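Local coordinates for carboxysome shell vertex protein CcmL (Synechocystis sp., PDB 2QW7) that probably forms the pentameric vertices of the carboxysome, a polyhedral inclusion that sequesters RuBisCO, inducing curvature in an otherwise flat hexagonal shell layer, at residues 28-33 with 52-57. Sequence-based numbering, arbitrary orientation.
Sequences QFLDTK and NEWVLV
Strands 24-30 and 54-59 of the curled beta-sheet meet here through side chains, each strand pairing antiparallel with strand 2-11. Leu30 meets Trp54 with one methyl: CD2 sits over the middle of the six-membered ring, 3.4 Å from its centroid. The approach is only 9° off the ring normal, a CH-pi contact. The indole is brought there by CG of Trp54 standing anti to the carbonyl carbon (chi1 -77°), and it also stacks with Tyr93 and touches Val85. With an alanine at Trp54, the Leu30 methyl would probably lose its aromatic face and Tyr93 its stacking mate. On the other face of the sheet, the edge of the Phe29 ring meets Val57, CE2 of Phe29 lying 3.7 Å from CG1 of Val57, with CG2 equally near, so that the valine's fork faces this one ring atom. Beyond the strand, Asp31 and Lys33 form an Asx turn, while Leu30 O is hydrogen-bonded by Tyr40 OH of a neighbouring subunit. All four touching residues are buried, and the two pairs pack on the two faces of the curled sheet, on either side of strand 2-11, as next-but-one strands do in the small OB-like beta-barrel of the CcmL/EutN family.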
loop_
_atom_site.group_PDB
_atom_site.type_symbol
_atom_site.label_atom_id
_atom_site.label_comp_id
_atom_site.label_asym_id
_atom_site.label_seq_id
_atom_site.Cartn_x
_atom_site.Cartn_y
_atom_site.Cartn_z
ATOM N N GLN A 28 0.463 -0.670 -17.862
ATOM C CA GLN A 28 1.362 -1.721 -17.348
ATOM C C GLN A 28 2.644 -1.142 -16.769
ATOM O O GLN A 28 3.322 -0.312 -17.411
ATOM C CB GLN A 28 1.773 -2.637 -18.473
ATOM C CG GLN A 28 2.714 -3.773 -18.007
ATOM C CD GLN A 28 2.660 -4.911 -18.934
ATOM O OE1 GLN A 28 2.762 -4.768 -20.158
ATOM N NE2 GLN A 28 2.562 -6.088 -18.367
ATOM N N PHE A 29 3.017 -1.578 -15.568
ATOM C CA PHE A 29 4.228 -1.039 -14.954
ATOM C C PHE A 29 5.519 -1.551 -15.588
ATOM O O PHE A 29 5.615 -2.698 -16.183
ATOM C CB PHE A 29 4.273 -1.325 -13.471
ATOM C CG PHE A 29 3.261 -0.539 -12.637
ATOM C CD1 PHE A 29 2.751 -1.090 -11.497
ATOM C CD2 PHE A 29 2.899 0.763 -12.944
ATOM C CE1 PHE A 29 1.878 -0.327 -10.656
ATOM C CE2 PHE A 29 1.968 1.467 -12.143
ATOM C CZ PHE A 29 1.470 0.932 -10.984
ATOM N N LEU A 30 6.504 -0.637 -15.496
ATOM C CA LEU A 30 7.850 -0.864 -16.035
ATOM C C LEU A 30 8.911 -0.884 -14.926
ATOM O O LEU A 30 8.837 -0.195 -13.950
ATOM C CB LEU A 30 8.201 0.250 -17.000
ATOM C CG LEU A 30 7.808 0.166 -18.467
ATOM C CD1 LEU A 30 6.374 -0.120 -18.636
ATOM C CD2 LEU A 30 8.199 1.452 -19.103
ATOM N N ASP A 31 9.958 -1.669 -15.089
ATOM C CA ASP A 31 10.982 -1.639 -14.054
ATOM C C ASP A 31 12.056 -0.542 -14.333
ATOM O O ASP A 31 11.876 0.308 -15.205
ATOM C CB ASP A 31 11.574 -3.056 -13.879
ATOM C CG ASP A 31 12.361 -3.447 -14.987
ATOM O OD1 ASP A 31 12.863 -2.503 -15.655
ATOM O OD2 ASP A 31 12.491 -4.676 -15.167
ATOM N N THR A 32 13.168 -0.575 -13.588
ATOM C CA THR A 32 14.260 0.408 -13.750
ATOM C C THR A 32 15.058 0.182 -15.036
ATOM O O THR A 32 15.855 1.030 -15.404
ATOM C CB THR A 32 15.339 0.439 -12.636
ATOM O OG1 THR A 32 15.963 -0.843 -12.567
ATOM C CG2 THR A 32 14.770 0.837 -11.286
ATOM N N LYS A 33 14.889 -0.958 -15.697
ATOM C CA LYS A 33 15.547 -1.182 -16.983
ATOM C C LYS A 33 14.556 -1.055 -18.133
ATOM O O LYS A 33 14.762 -1.608 -19.202
ATOM C CB LYS A 33 16.201 -2.571 -17.056
ATOM C CG LYS A 33 17.276 -2.745 -16.025
ATOM C CD LYS A 33 17.876 -4.115 -16.070
ATOM C CE LYS A 33 19.115 -4.152 -15.182
ATOM N NZ LYS A 33 20.112 -3.137 -15.629
ATOM N N ASN A 52 1.100 2.940 -26.009
ATOM C CA ASN A 52 2.554 2.744 -26.041
ATOM C C ASN A 52 3.449 3.845 -25.506
ATOM O O ASN A 52 4.660 3.611 -25.378
ATOM C CB ASN A 52 2.953 2.331 -27.453
ATOM C CG ASN A 52 2.337 1.034 -27.819
ATOM O OD1 ASN A 52 2.108 0.172 -26.944
ATOM N ND2 ASN A 52 2.024 0.875 -29.087
ATOM N N GLU A 53 2.837 4.989 -25.141
ATOM C CA GLU A 53 3.560 6.085 -24.523
ATOM C C GLU A 53 3.947 5.656 -23.095
ATOM O O GLU A 53 3.238 4.890 -22.435
ATOM C CB GLU A 53 2.731 7.393 -24.550
ATOM C CG GLU A 53 2.667 8.245 -25.915
ATOM C CD GLU A 53 2.223 9.760 -25.658
ATOM O OE1 GLU A 53 1.181 9.987 -24.998
ATOM O OE2 GLU A 53 2.877 10.735 -26.140
ATOM N N TRP A 54 5.113 6.106 -22.649
ATOM C CA TRP A 54 5.617 5.901 -21.288
ATOM C C TRP A 54 5.085 7.033 -20.448
ATOM O O TRP A 54 5.153 8.211 -20.837
ATOM C CB TRP A 54 7.129 5.946 -21.200
ATOM C CG TRP A 54 7.807 4.741 -21.663
ATOM C CD1 TRP A 54 7.418 3.903 -22.671
ATOM C CD2 TRP A 54 9.041 4.219 -21.163
ATOM N NE1 TRP A 54 8.337 2.859 -22.813
ATOM C CE2 TRP A 54 9.334 3.037 -21.892
ATOM C CE3 TRP A 54 9.917 4.620 -20.157
ATOM C CZ2 TRP A 54 10.480 2.285 -21.662
ATOM C CZ3 TRP A 54 11.047 3.861 -19.925
ATOM C CH2 TRP A 54 11.316 2.711 -20.674
ATOM N N VAL A 55 4.616 6.678 -19.249
ATOM C CA VAL A 55 3.907 7.615 -18.403
ATOM C C VAL A 55 4.252 7.480 -16.922
ATOM O O VAL A 55 4.816 6.480 -16.463
ATOM C CB VAL A 55 2.368 7.399 -18.684
ATOM C CG1 VAL A 55 2.096 7.281 -20.223
ATOM C CG2 VAL A 55 1.844 6.164 -18.028
ATOM N N LEU A 56 3.892 8.531 -16.176
ATOM C CA LEU A 56 4.043 8.567 -14.711
ATOM C C LEU A 56 2.726 8.280 -14.061
ATOM O O LEU A 56 1.780 9.054 -14.270
ATOM C CB LEU A 56 4.449 9.933 -14.194
ATOM C CG LEU A 56 5.858 10.180 -14.697
ATOM C CD1 LEU A 56 6.205 11.487 -13.990
ATOM C CD2 LEU A 56 6.863 8.922 -14.539
ATOM N N VAL A 57 2.735 7.253 -13.191
ATOM C CA VAL A 57 1.543 6.763 -12.483
ATOM C C VAL A 57 1.624 7.086 -10.998
ATOM O O VAL A 57 2.506 6.610 -10.311
ATOM C CB VAL A 57 1.459 5.169 -12.579
ATOM C CG1 VAL A 57 0.219 4.683 -11.862
ATOM C CG2 VAL A 57 1.565 4.585 -14.103
#